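Local coordinates for uncharacterized GST-like proteinprotein (Pseudomonas syringae pv. tomato, PDB 3IC8) that is of unknown function but contains glutathione S-transferase-like N- and C-terminal domains and may bind glutathione, at residues A[5-10]-A[53-58]; A[89-94]-A[178-183]; A[165-170]-A[206-211]. All blocks are in the same frame, centred on the assembly; numbering follows the deposited sequence.

Interaction 1 comes first along the chain and is complete before the other two begin; it samples the sheet of the thioredoxin-like N-terminal part. Interactions 2 and 3 alternate in sequence (89-94, 165-170, 178-183, 206-211) and sample the helical part: interaction 2 joins helix 88-110 to helix 180-193, and interaction 3 joins helix 149-167 to helix 206-216. Their centres lie 17 Å apart, and the two pairs are linked where D182 OD1 of interaction 2 probably accepts a hydrogen bond from W211 NE1 of interaction 3, 3.2 Å away. The centre of interaction 1 is 22 Å from that of interaction 2 and 32 Å from that of interaction 3, without touching either.

Interaction 1: A[5-10]-A[53-58]; sequences ILHHYP and TPVLQI
I5 and H7 face Q57 and V55 as hydrogen-bonded pairs of two antiparallel strands, 5-8 and 55-58, whose axes run 150° apart and approach to 4.7 Å, with L6 and L56 forming the non-hydrogen-bonded pair between them. Four backbone bonds fasten the strands, two at each hydrogen-bonded pair; H7 N to V55 O, at 3.0 Å, is almost straight. Beyond H7 the pairing gives way to P54, whose CA lies 3.4 Å from H7 O and which follows a cis peptide bond. A cis-proline just before this strand is a hallmark of the thioredoxin fold, and in related glutathione S-transferases the residue preceding it contacts glutathione; T53 has that position here.

On the face carrying I5, H7 and Q57, the amide oxygen comes to the edge of the imidazole, the two planes 23° apart. H7 NE2 donates to Q57 OE1 at 2.8 Å, with the acceptor close to the ring plane and the donor tilted somewhat out of the amide plane. Q57 CG is anti to the backbone N (chi1 171°) and the chain stays extended beyond it, which carries the amide past I5: I5 CD1 lies alongside, 3.6 Å from Q57 OE1. The amide NH2 group binds G59 O and A231 O, which supports the modelled orientation of the amide. On the opposite face L6 CD1 rests 3.9 Å from P54 CB.

Helices 16-25 and 66-76 cover this leucine face, L6 packing on L22 and M69 and L56 on M69 and R72, while L226 touches I5 on the other face. In the sheet, strand 28-33 flanks strand 4-8 on its remaining edge, and strand 61-63 follows strand 55-58.

Interaction 2: A[89-94]-A[178-183]; sequences FAVAGL and PSIADF
S179 meets V91 of helix 88-110 through its CB, 3.8 Å from V91 CG1, while its OG lies 4.0 Å from V91 CG2. The serine sits at the start of helix 180-193, where its backbone N donates to D182 OD2 at 2.7 Å; its hydroxyl makes a weak bond to the same oxygen. I180 follows with the closest apolar contact across the segments, CG2 to V91 CG1 at 3.6 Å. V91 CG1 is anti to the backbone N (chi1 164°), which brings that methyl against both the serine and the isoleucine, and the isoleucine crosses the valine at a slant.

The sequence from S179 to D182 has the Ser-x-x-Asp form of the N-capping box found at this helix start in glutathione S-transferases; here the aspartate-to-backbone half of the box is formed. A181 then turns its methyl to helix 88-110, CB lying 4.0 Å from V91 O and 4.3 Å from L94 CD2. The D182 side chain leaves its backbone away from helix 88-110, but its carboxylate curls back to S179, and OD1 accepts from L174 N. F183 packs edge-to-face on F24 of helix 16-25.

Interaction 3: A[165-170]-A[206-211]; sequences SQLSHG and PSVSVW
L167, in the C-terminal part of helix 149-167, drives its side chain against S207 and W211 of helix 206-216. Its CG is anti to the carbonyl carbon (chi1 -68°), and CD1 extends the chain onward, anti to CA (chi2 173°). Near the base of the side chain, L167 CB sits 3.6 Å from S207 CB. Farther out, CD1 comes to 3.5 Å from W211 CB and 3.7 Å from S207 O, so the methyl touches both the backbone carbonyl of S207 and the root of the indole. The approach to the ring is oblique: CD1 is 3.8 Å from W211 CG, and the other branch, CD2, lies 4.2 Å from W211 CD1. V208 also touches this leucine, its CA 3.8 Å from L167 CD1, and itself packs on L163 and L189.

S207 OG lies 3.5 Å from S168 CA, a van der Waals contact rather than a bond. S168 folds its own hydroxyl back onto S165 O: OG stands between the backbone N and the carbonyl carbon (chi1 74°) and donates from above the carbonyl plane. S168 lies within a type I turn from L167 to G170, in which G170, with positive phi, leads the chain out of the helix. E164, just before S165, makes weak bonds through OE1 to S207 N and V208 N at the opening of helix 206-216.

V185 and L189 of helix 180-193 also touch W211, which places the tryptophan in the helical core of the C-terminal domain. No hydrogen bond joins the two segments directly. The contact is therefore mainly van der Waals, with E164 adding weak polar bonds at the start of helix 206-216 and the serine hydroxyls lying at the more exposed margin.

Interaction 1: A[5-10]-A[53-58]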
ATOM      1  N   ILE A   5      -2.180  18.390 -24.386  1.00 25.57           N
ATOM      2  CA  ILE A   5      -0.896  17.916 -24.819  1.00 25.28           C
ATOM      3  C   ILE A   5       0.206  18.408 -23.920  1.00 24.97           C
ATOM      4  O   ILE A   5       0.343  19.562 -23.694  1.00 24.61           O
ATOM      5  CB  ILE A   5      -0.620  18.351 -26.252  1.00 25.03           C
ATOM      6  CG1 ILE A   5      -1.665  17.769 -27.186  1.00 24.51           C
ATOM      7  CG2 ILE A   5       0.690  17.895 -26.669  1.00 24.73           C
ATOM      8  CD1 ILE A   5      -1.557  18.240 -28.577  1.00 22.73           C
ATOM      9  N   LEU A   6       0.996  17.506 -23.397  1.00 24.73           N
ATOM     10  CA  LEU A   6       2.134  17.912 -22.623  1.00 25.03           C
ATOM     11  C   LEU A   6       3.440  17.660 -23.367  1.00 24.77           C
ATOM     12  O   LEU A   6       3.712  16.583 -23.815  1.00 24.87           O
ATOM     13  CB  LEU A   6       2.140  17.207 -21.284  1.00 25.18           C
ATOM     14  CG  LEU A   6       3.127  17.715 -20.257  1.00 25.11           C
ATOM     15  CD1 LEU A   6       2.651  19.023 -19.739  1.00 24.95           C
ATOM     16  CD2 LEU A   6       3.290  16.750 -19.162  1.00 22.91           C
ATOM     17  N   HIS A   7       4.234  18.700 -23.497  1.00 24.24           N
ATOM     18  CA  HIS A   7       5.546  18.614 -24.076  1.00 23.84           C
ATOM     19  C   HIS A   7       6.533  18.586 -22.928  1.00 23.87           C
ATOM     20  O   HIS A   7       6.643  19.526 -22.188  1.00 23.57           O
ATOM     21  CB  HIS A   7       5.812  19.854 -24.904  1.00 23.51           C
ATOM     22  CG  HIS A   7       4.934  19.990 -26.098  1.00 23.88           C
ATOM     23  ND1 HIS A   7       5.359  19.679 -27.360  1.00 22.75           N
ATOM     24  CD2 HIS A   7       3.665  20.422 -26.230  1.00 21.25           C
ATOM     25  CE1 HIS A   7       4.391  19.898 -28.216  1.00 21.64           C
ATOM     26  NE2 HIS A   7       3.351  20.345 -27.556  1.00 21.82           N
ATOM     27  N   HIS A   8       7.242  17.488 -22.771  1.00 23.33           N
ATOM     28  CA  HIS A   8       8.123  17.329 -21.641  1.00 23.68           C
ATOM     29  C   HIS A   8       9.230  16.345 -21.862  1.00 23.38           C
ATOM     30  O   HIS A   8       9.254  15.652 -22.826  1.00 23.33           O
ATOM     31  CB  HIS A   8       7.344  16.941 -20.410  1.00 23.00           C
ATOM     32  CG  HIS A   8       6.816  15.555 -20.447  1.00 23.82           C
ATOM     33  ND1 HIS A   8       6.023  15.099 -21.462  1.00 25.56           N
ATOM     34  CD2 HIS A   8       6.947  14.532 -19.586  1.00 22.59           C
ATOM     35  CE1 HIS A   8       5.707  13.847 -21.237  1.00 25.26           C
ATOM     36  NE2 HIS A   8       6.245  13.485 -20.099  1.00 23.32           N
ATOM     37  N   TYR A   9      10.154  16.294 -20.936  1.00 23.38           N
ATOM     38  CA  TYR A   9      11.163  15.295 -21.012  1.00 23.13           C
ATOM     39  C   TYR A   9      10.813  14.320 -19.945  1.00 23.67           C
ATOM     40  O   TYR A   9      10.832  14.622 -18.799  1.00 23.87           O
ATOM     41  CB  TYR A   9      12.522  15.922 -20.781  1.00 23.00           C
ATOM     42  CG  TYR A   9      13.686  15.060 -21.149  1.00 22.26           C
ATOM     43  CD1 TYR A   9      14.035  14.841 -22.456  1.00 20.10           C
ATOM     44  CD2 TYR A   9      14.439  14.469 -20.182  1.00 22.34           C
ATOM     45  CE1 TYR A   9      15.074  14.063 -22.766  1.00 19.49           C
ATOM     46  CE2 TYR A   9      15.473  13.698 -20.492  1.00 21.73           C
ATOM     47  CZ  TYR A   9      15.790  13.495 -21.777  1.00 20.96           C
ATOM     48  OH  TYR A   9      16.835  12.715 -22.049  1.00 22.49           O
ATOM     49  N   PRO A  10      10.499  13.124 -20.365  1.00 24.09           N
ATOM     50  CA  PRO A  10       9.867  12.113 -19.539  1.00 24.48           C
ATOM     51  C   PRO A  10      10.658  11.633 -18.343  1.00 24.46           C
ATOM     52  O   PRO A  10      10.078  11.299 -17.358  1.00 24.69           O
ATOM     53  CB  PRO A  10       9.632  11.002 -20.521  1.00 24.67           C
ATOM     54  CG  PRO A  10       9.439  11.682 -21.746  1.00 24.96           C
ATOM     55  CD  PRO A  10      10.370  12.793 -21.776  1.00 23.92           C
ATOM     56  N   THR A  53      10.201  23.829 -20.117  1.00 22.15           N
ATOM     57  CA  THR A  53       9.131  22.894 -20.196  1.00 21.75           C
ATOM     58  C   THR A  53       9.073  22.320 -18.828  1.00 21.53           C
ATOM     59  O   THR A  53       9.977  22.503 -18.088  1.00 21.74           O
ATOM     60  CB  THR A  53       9.439  21.829 -21.198  1.00 21.88           C
ATOM     61  OG1 THR A  53      10.713  21.282 -20.919  1.00 20.12           O
ATOM     62  CG2 THR A  53       9.490  22.415 -22.545  1.00 22.34           C
ATOM     63  N   PRO A  54       7.989  21.683 -18.450  1.00 21.06           N
ATOM     64  CA  PRO A  54       6.924  21.286 -19.347  1.00 20.79           C
ATOM     65  C   PRO A  54       6.021  22.380 -19.860  1.00 20.48           C
ATOM     66  O   PRO A  54       5.855  23.382 -19.234  1.00 21.02           O
ATOM     67  CB  PRO A  54       6.140  20.318 -18.500  1.00 20.31           C
ATOM     68  CG  PRO A  54       7.042  19.868 -17.539  1.00 20.91           C
ATOM     69  CD  PRO A  54       7.862  20.997 -17.177  1.00 21.05           C
ATOM     70  N   VAL A  55       5.444  22.141 -21.019  1.00 20.33           N
ATOM     71  CA  VAL A  55       4.590  23.083 -21.689  1.00 20.07           C
ATOM     72  C   VAL A  55       3.282  22.434 -22.069  1.00 20.09           C
ATOM     73  O   VAL A  55       3.245  21.310 -22.460  1.00 19.57           O
ATOM     74  CB  VAL A  55       5.291  23.655 -22.897  1.00 20.15           C
ATOM     75  CG1 VAL A  55       4.334  24.172 -23.881  1.00 20.81           C
ATOM     76  CG2 VAL A  55       6.193  24.732 -22.482  1.00 20.39           C
ATOM     77  N   LEU A  56       2.199  23.166 -21.932  1.00 20.76           N
ATOM     78  CA  LEU A  56       0.882  22.632 -22.206  1.00 21.71           C
ATOM     79  C   LEU A  56       0.263  23.124 -23.511  1.00 21.91           C
ATOM     80  O   LEU A  56       0.114  24.290 -23.731  1.00 21.19           O
ATOM     81  CB  LEU A  56      -0.034  22.962 -21.056  1.00 21.74           C
ATOM     82  CG  LEU A  56      -1.236  22.108 -20.712  1.00 22.81           C
ATOM     83  CD1 LEU A  56      -2.415  22.946 -20.488  1.00 20.10           C
ATOM     84  CD2 LEU A  56      -1.522  21.086 -21.718  1.00 22.06           C
ATOM     85  N   GLN A  57      -0.090  22.196 -24.381  1.00 22.43           N
ATOM     86  CA  GLN A  57      -0.735  22.549 -25.619  1.00 22.79           C
ATOM     87  C   GLN A  57      -2.148  22.042 -25.685  1.00 23.49           C
ATOM     88  O   GLN A  57      -2.398  20.886 -25.476  1.00 24.03           O
ATOM     89  CB  GLN A  57       0.041  22.005 -26.806  1.00 22.37           C
ATOM     90  CG  GLN A  57      -0.667  22.137 -28.104  1.00 21.01           C
ATOM     91  CD  GLN A  57       0.078  21.531 -29.259  1.00 23.73           C
ATOM     92  OE1 GLN A  57       0.984  20.766 -29.082  1.00 22.77           O
ATOM     93  NE2 GLN A  57      -0.305  21.889 -30.445  1.00 22.41           N
ATOM     94  N   ILE A  58      -3.061  22.942 -25.986  1.00 23.78           N
ATOM     95  CA  ILE A  58      -4.390  22.597 -26.398  1.00 23.83           C
ATOM     96  C   ILE A  58      -4.703  23.298 -27.702  1.00 24.07           C
ATOM     97  O   ILE A  58      -4.930  24.476 -27.731  1.00 24.65           O
ATOM     98  CB  ILE A  58      -5.356  23.017 -25.339  1.00 23.62           C
ATOM     99  CG1 ILE A  58      -5.008  22.303 -24.059  1.00 23.10           C
ATOM    100  CG2 ILE A  58      -6.712  22.658 -25.715  1.00 23.96           C
ATOM    101  CD1 ILE A  58      -5.523  22.924 -22.888  1.00 20.36           C
TER

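Interaction 2: A[89-94]-A[178-183]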
ATOM      1  N   PHE A  89      -5.926  32.477  -2.114  1.00 22.91           N
ATOM      2  CA  PHE A  89      -4.750  33.282  -1.905  1.00 22.00           C
ATOM      3  C   PHE A  89      -3.702  32.579  -1.092  1.00 22.12           C
ATOM      4  O   PHE A  89      -2.552  32.633  -1.397  1.00 23.03           O
ATOM      5  CB  PHE A  89      -5.141  34.578  -1.230  1.00 21.69           C
ATOM      6  CG  PHE A  89      -4.010  35.442  -0.880  1.00 21.24           C
ATOM      7  CD1 PHE A  89      -3.472  36.264  -1.801  1.00 19.31           C
ATOM      8  CD2 PHE A  89      -3.504  35.454   0.370  1.00 19.18           C
ATOM      9  CE1 PHE A  89      -2.481  37.045  -1.489  1.00 19.14           C
ATOM     10  CE2 PHE A  89      -2.500  36.246   0.669  1.00 22.05           C
ATOM     11  CZ  PHE A  89      -1.988  37.042  -0.258  1.00 19.73           C
ATOM     12  N   ALA A  90      -4.124  31.928  -0.039  1.00 21.87           N
ATOM     13  CA  ALA A  90      -3.217  31.233   0.826  1.00 21.75           C
ATOM     14  C   ALA A  90      -2.490  30.090   0.144  1.00 21.83           C
ATOM     15  O   ALA A  90      -1.327  29.899   0.345  1.00 21.54           O
ATOM     16  CB  ALA A  90      -3.941  30.751   2.027  1.00 21.36           C
ATOM     17  N   VAL A  91      -3.218  29.336  -0.649  1.00 21.69           N
ATOM     18  CA  VAL A  91      -2.662  28.265  -1.433  1.00 21.55           C
ATOM     19  C   VAL A  91      -1.694  28.709  -2.504  1.00 22.25           C
ATOM     20  O   VAL A  91      -0.655  28.144  -2.664  1.00 22.09           O
ATOM     21  CB  VAL A  91      -3.778  27.411  -2.019  1.00 21.28           C
ATOM     22  CG1 VAL A  91      -3.297  26.561  -3.114  1.00 20.72           C
ATOM     23  CG2 VAL A  91      -4.344  26.587  -0.997  1.00 20.50           C
ATOM     24  N   ALA A  92      -2.042  29.748  -3.224  1.00 22.73           N
ATOM     25  CA  ALA A  92      -1.168  30.227  -4.241  1.00 22.97           C
ATOM     26  C   ALA A  92       0.127  30.715  -3.651  1.00 23.26           C
ATOM     27  O   ALA A  92       1.165  30.475  -4.201  1.00 24.48           O
ATOM     28  CB  ALA A  92      -1.810  31.290  -4.990  1.00 22.63           C
ATOM     29  N   GLY A  93       0.046  31.418  -2.536  1.00 22.67           N
ATOM     30  CA  GLY A  93       1.220  31.901  -1.862  1.00 21.75           C
ATOM     31  C   GLY A  93       2.105  30.812  -1.344  1.00 22.41           C
ATOM     32  O   GLY A  93       3.265  30.860  -1.519  1.00 22.56           O
ATOM     33  N   LEU A  94       1.539  29.808  -0.719  1.00 22.86           N
ATOM     34  CA  LEU A  94       2.327  28.705  -0.237  1.00 23.01           C
ATOM     35  C   LEU A  94       3.026  27.940  -1.356  1.00 23.03           C
ATOM     36  O   LEU A  94       4.158  27.565  -1.228  1.00 22.60           O
ATOM     37  CB  LEU A  94       1.473  27.778   0.588  1.00 22.77           C
ATOM     38  CG  LEU A  94       2.266  26.799   1.407  1.00 23.95           C
ATOM     39  CD1 LEU A  94       3.069  27.498   2.423  1.00 24.81           C
ATOM     40  CD2 LEU A  94       1.407  25.742   2.003  1.00 23.63           C
ATOM     41  N   PRO A 178      -6.786  18.638  -0.740  1.00 20.79           N
ATOM     42  CA  PRO A 178      -5.602  18.743  -1.555  1.00 20.62           C
ATOM     43  C   PRO A 178      -5.597  19.998  -2.406  1.00 21.02           C
ATOM     44  O   PRO A 178      -6.601  20.549  -2.717  1.00 21.48           O
ATOM     45  CB  PRO A 178      -5.678  17.496  -2.415  1.00 21.02           C
ATOM     46  CG  PRO A 178      -7.011  17.076  -2.358  1.00 20.35           C
ATOM     47  CD  PRO A 178      -7.589  17.480  -1.109  1.00 19.95           C
ATOM     48  N   SER A 179      -4.420  20.434  -2.761  1.00 21.01           N
ATOM     49  CA  SER A 179      -4.252  21.664  -3.474  1.00 21.93           C
ATOM     50  C   SER A 179      -3.004  21.617  -4.311  1.00 22.52           C
ATOM     51  O   SER A 179      -2.250  20.715  -4.215  1.00 23.42           O
ATOM     52  CB  SER A 179      -4.251  22.875  -2.549  1.00 21.51           C
ATOM     53  OG  SER A 179      -3.571  22.661  -1.358  1.00 20.83           O
ATOM     54  N   ILE A 180      -2.801  22.632  -5.121  1.00 23.49           N
ATOM     55  CA  ILE A 180      -1.641  22.767  -5.954  1.00 23.52           C
ATOM     56  C   ILE A 180      -0.437  22.872  -5.049  1.00 24.06           C
ATOM     57  O   ILE A 180       0.638  22.505  -5.407  1.00 24.62           O
ATOM     58  CB  ILE A 180      -1.772  23.957  -6.911  1.00 23.65           C
ATOM     59  CG1 ILE A 180      -0.563  24.088  -7.811  1.00 23.55           C
ATOM     60  CG2 ILE A 180      -1.887  25.213  -6.188  1.00 22.52           C
ATOM     61  CD1 ILE A 180      -0.343  22.951  -8.698  1.00 23.69           C
ATOM     62  N   ALA A 181      -0.657  23.362  -3.853  1.00 23.84           N
ATOM     63  CA  ALA A 181       0.385  23.458  -2.866  1.00 23.78           C
ATOM     64  C   ALA A 181       0.967  22.126  -2.426  1.00 24.04           C
ATOM     65  O   ALA A 181       2.123  22.052  -2.177  1.00 23.59           O
ATOM     66  CB  ALA A 181      -0.062  24.261  -1.700  1.00 22.95           C
ATOM     67  N   ASP A 182       0.164  21.084  -2.338  1.00 23.95           N
ATOM     68  CA  ASP A 182       0.686  19.797  -1.960  1.00 24.67           C
ATOM     69  C   ASP A 182       1.694  19.355  -2.985  1.00 24.21           C
ATOM     70  O   ASP A 182       2.725  18.839  -2.670  1.00 23.48           O
ATOM     71  CB  ASP A 182      -0.426  18.755  -1.897  1.00 24.95           C
ATOM     72  CG  ASP A 182      -1.396  19.003  -0.799  1.00 27.19           C
ATOM     73  OD1 ASP A 182      -1.052  18.708   0.326  1.00 29.01           O
ATOM     74  OD2 ASP A 182      -2.503  19.476  -1.057  1.00 25.07           O
ATOM     75  N   PHE A 183       1.371  19.560  -4.233  1.00 24.38           N
ATOM     76  CA  PHE A 183       2.279  19.240  -5.297  1.00 24.67           C
ATOM     77  C   PHE A 183       3.552  20.048  -5.350  1.00 24.62           C
ATOM     78  O   PHE A 183       4.607  19.535  -5.589  1.00 24.86           O
ATOM     79  CB  PHE A 183       1.530  19.247  -6.596  1.00 24.48           C
ATOM     80  CG  PHE A 183       0.424  18.292  -6.615  1.00 24.44           C
ATOM     81  CD1 PHE A 183       0.656  16.976  -6.837  1.00 23.18           C
ATOM     82  CD2 PHE A 183      -0.840  18.690  -6.362  1.00 24.93           C
ATOM     83  CE1 PHE A 183      -0.338  16.109  -6.828  1.00 22.23           C
ATOM     84  CE2 PHE A 183      -1.835  17.806  -6.356  1.00 25.49           C
ATOM     85  CZ  PHE A 183      -1.576  16.515  -6.588  1.00 25.17           C
TER

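Interaction 3: A[165-170]-A[206-211]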
ATOM      1  N   SER A 165       5.285  18.995  12.402  1.00 23.80           N
ATOM      2  CA  SER A 165       4.352  19.447  13.399  1.00 23.34           C
ATOM      3  C   SER A 165       2.921  19.593  12.899  1.00 23.35           C
ATOM      4  O   SER A 165       2.022  19.261  13.581  1.00 23.70           O
ATOM      5  CB  SER A 165       4.790  20.789  13.943  1.00 22.70           C
ATOM      6  OG  SER A 165       5.655  20.646  15.014  1.00 24.36           O
ATOM      7  N   GLN A 166       2.705  20.137  11.726  1.00 22.79           N
ATOM      8  CA  GLN A 166       1.382  20.199  11.164  1.00 22.60           C
ATOM      9  C   GLN A 166       0.727  18.857  10.811  1.00 22.50           C
ATOM     10  O   GLN A 166      -0.431  18.662  11.034  1.00 22.48           O
ATOM     11  CB  GLN A 166       1.389  21.115   9.961  1.00 21.96           C
ATOM     12  CG  GLN A 166       0.199  20.960   9.115  1.00 23.09           C
ATOM     13  CD  GLN A 166      -0.052  22.121   8.226  1.00 24.81           C
ATOM     14  OE1 GLN A 166      -0.859  22.037   7.340  1.00 23.66           O
ATOM     15  NE2 GLN A 166       0.645  23.203   8.446  1.00 23.17           N
ATOM     16  N   LEU A 167       1.491  17.955  10.234  1.00 21.99           N
ATOM     17  CA  LEU A 167       1.009  16.658   9.808  1.00 22.11           C
ATOM     18  C   LEU A 167       0.693  15.680  10.920  1.00 22.63           C
ATOM     19  O   LEU A 167      -0.128  14.823  10.779  1.00 22.42           O
ATOM     20  CB  LEU A 167       1.921  16.051   8.758  1.00 21.40           C
ATOM     21  CG  LEU A 167       1.910  16.789   7.437  1.00 20.85           C
ATOM     22  CD1 LEU A 167       2.913  16.276   6.504  1.00 19.70           C
ATOM     23  CD2 LEU A 167       0.602  16.743   6.827  1.00 21.26           C
ATOM     24  N   SER A 168       1.344  15.855  12.039  1.00 22.86           N
ATOM     25  CA  SER A 168       1.244  14.949  13.137  1.00 23.77           C
ATOM     26  C   SER A 168      -0.165  14.974  13.645  1.00 24.42           C
ATOM     27  O   SER A 168      -0.587  14.089  14.319  1.00 24.87           O
ATOM     28  CB  SER A 168       2.247  15.291  14.216  1.00 23.54           C
ATOM     29  OG  SER A 168       1.868  16.430  14.925  1.00 24.80           O
ATOM     30  N   HIS A 169      -0.905  15.980  13.233  1.00 25.04           N
ATOM     31  CA  HIS A 169      -2.292  16.118  13.598  1.00 25.93           C
ATOM     32  C   HIS A 169      -3.234  15.270  12.787  1.00 26.17           C
ATOM     33  O   HIS A 169      -4.389  15.243  13.050  1.00 26.33           O
ATOM     34  CB  HIS A 169      -2.728  17.552  13.497  1.00 25.83           C
ATOM     35  CG  HIS A 169      -2.187  18.404  14.579  1.00 27.00           C
ATOM     36  ND1 HIS A 169      -1.338  19.451  14.338  1.00 28.32           N
ATOM     37  CD2 HIS A 169      -2.344  18.348  15.913  1.00 29.00           C
ATOM     38  CE1 HIS A 169      -1.000  20.011  15.479  1.00 28.81           C
ATOM     39  NE2 HIS A 169      -1.604  19.363  16.449  1.00 29.64           N
ATOM     40  N   GLY A 170      -2.737  14.569  11.802  1.00 26.33           N
ATOM     41  CA  GLY A 170      -3.587  13.709  11.028  1.00 26.97           C
ATOM     42  C   GLY A 170      -4.393  14.290   9.893  1.00 27.36           C
ATOM     43  O   GLY A 170      -5.260  13.623   9.378  1.00 27.63           O
ATOM     44  N   PRO A 206       8.456  11.373  10.041  1.00 19.39           N
ATOM     45  CA  PRO A 206       7.561  10.304   9.653  1.00 19.34           C
ATOM     46  C   PRO A 206       6.266  10.747   9.077  1.00 19.35           C
ATOM     47  O   PRO A 206       5.822  10.135   8.151  1.00 20.04           O
ATOM     48  CB  PRO A 206       7.327   9.608  10.960  1.00 19.29           C
ATOM     49  CG  PRO A 206       8.543   9.831  11.669  1.00 19.32           C
ATOM     50  CD  PRO A 206       8.884  11.208  11.421  1.00 19.24           C
ATOM     51  N   SER A 207       5.670  11.776   9.641  1.00 18.98           N
ATOM     52  CA  SER A 207       4.410  12.311   9.184  1.00 18.86           C
ATOM     53  C   SER A 207       4.512  12.840   7.795  1.00 18.75           C
ATOM     54  O   SER A 207       3.604  12.730   7.043  1.00 19.57           O
ATOM     55  CB  SER A 207       3.970  13.435  10.084  1.00 18.84           C
ATOM     56  OG  SER A 207       3.301  12.952  11.199  1.00 19.48           O
ATOM     57  N   VAL A 208       5.625  13.450   7.484  1.00 18.56           N
ATOM     58  CA  VAL A 208       5.889  13.947   6.172  1.00 18.20           C
ATOM     59  C   VAL A 208       5.978  12.855   5.131  1.00 18.66           C
ATOM     60  O   VAL A 208       5.485  12.986   4.043  1.00 18.41           O
ATOM     61  CB  VAL A 208       7.158  14.731   6.195  1.00 17.84           C
ATOM     62  CG1 VAL A 208       7.364  15.431   4.922  1.00 17.95           C
ATOM     63  CG2 VAL A 208       7.102  15.697   7.287  1.00 16.16           C
ATOM     64  N   SER A 209       6.634  11.776   5.483  1.00 19.19           N
ATOM     65  CA  SER A 209       6.843  10.673   4.580  1.00 19.57           C
ATOM     66  C   SER A 209       5.535  10.004   4.173  1.00 19.35           C
ATOM     67  O   SER A 209       5.354   9.638   3.044  1.00 19.14           O
ATOM     68  CB  SER A 209       7.818   9.690   5.215  1.00 19.50           C
ATOM     69  OG  SER A 209       8.481   8.900   4.263  1.00 22.80           O
ATOM     70  N   VAL A 210       4.630   9.850   5.117  1.00 19.54           N
ATOM     71  CA  VAL A 210       3.327   9.308   4.845  1.00 19.23           C
ATOM     72  C   VAL A 210       2.521  10.203   3.939  1.00 19.55           C
ATOM     73  O   VAL A 210       1.887   9.753   3.029  1.00 19.23           O
ATOM     74  CB  VAL A 210       2.584   9.117   6.144  1.00 19.93           C
ATOM     75  CG1 VAL A 210       1.127   8.935   5.938  1.00 18.70           C
ATOM     76  CG2 VAL A 210       3.159   8.009   6.895  1.00 20.34           C
ATOM     77  N   TRP A 211       2.551  11.488   4.222  1.00 19.19           N
ATOM     78  CA  TRP A 211       1.868  12.483   3.439  1.00 18.97           C
ATOM     79  C   TRP A 211       2.423  12.538   2.052  1.00 19.28           C
ATOM     80  O   TRP A 211       1.698  12.709   1.103  1.00 19.72           O
ATOM     81  CB  TRP A 211       1.974  13.862   4.095  1.00 18.75           C
ATOM     82  CG  TRP A 211       1.692  14.975   3.165  1.00 18.38           C
ATOM     83  CD1 TRP A 211       0.494  15.449   2.835  1.00 18.84           C
ATOM     84  CD2 TRP A 211       2.637  15.754   2.452  1.00 18.20           C
ATOM     85  NE1 TRP A 211       0.612  16.461   1.963  1.00 18.99           N
ATOM     86  CE2 TRP A 211       1.929  16.674   1.711  1.00 17.44           C
ATOM     87  CE3 TRP A 211       4.020  15.755   2.367  1.00 17.84           C
ATOM     88  CZ2 TRP A 211       2.536  17.565   0.893  1.00 18.47           C
ATOM     89  CZ3 TRP A 211       4.609  16.631   1.560  1.00 17.07           C
ATOM     90  CH2 TRP A 211       3.881  17.529   0.831  1.00 18.43           C
TER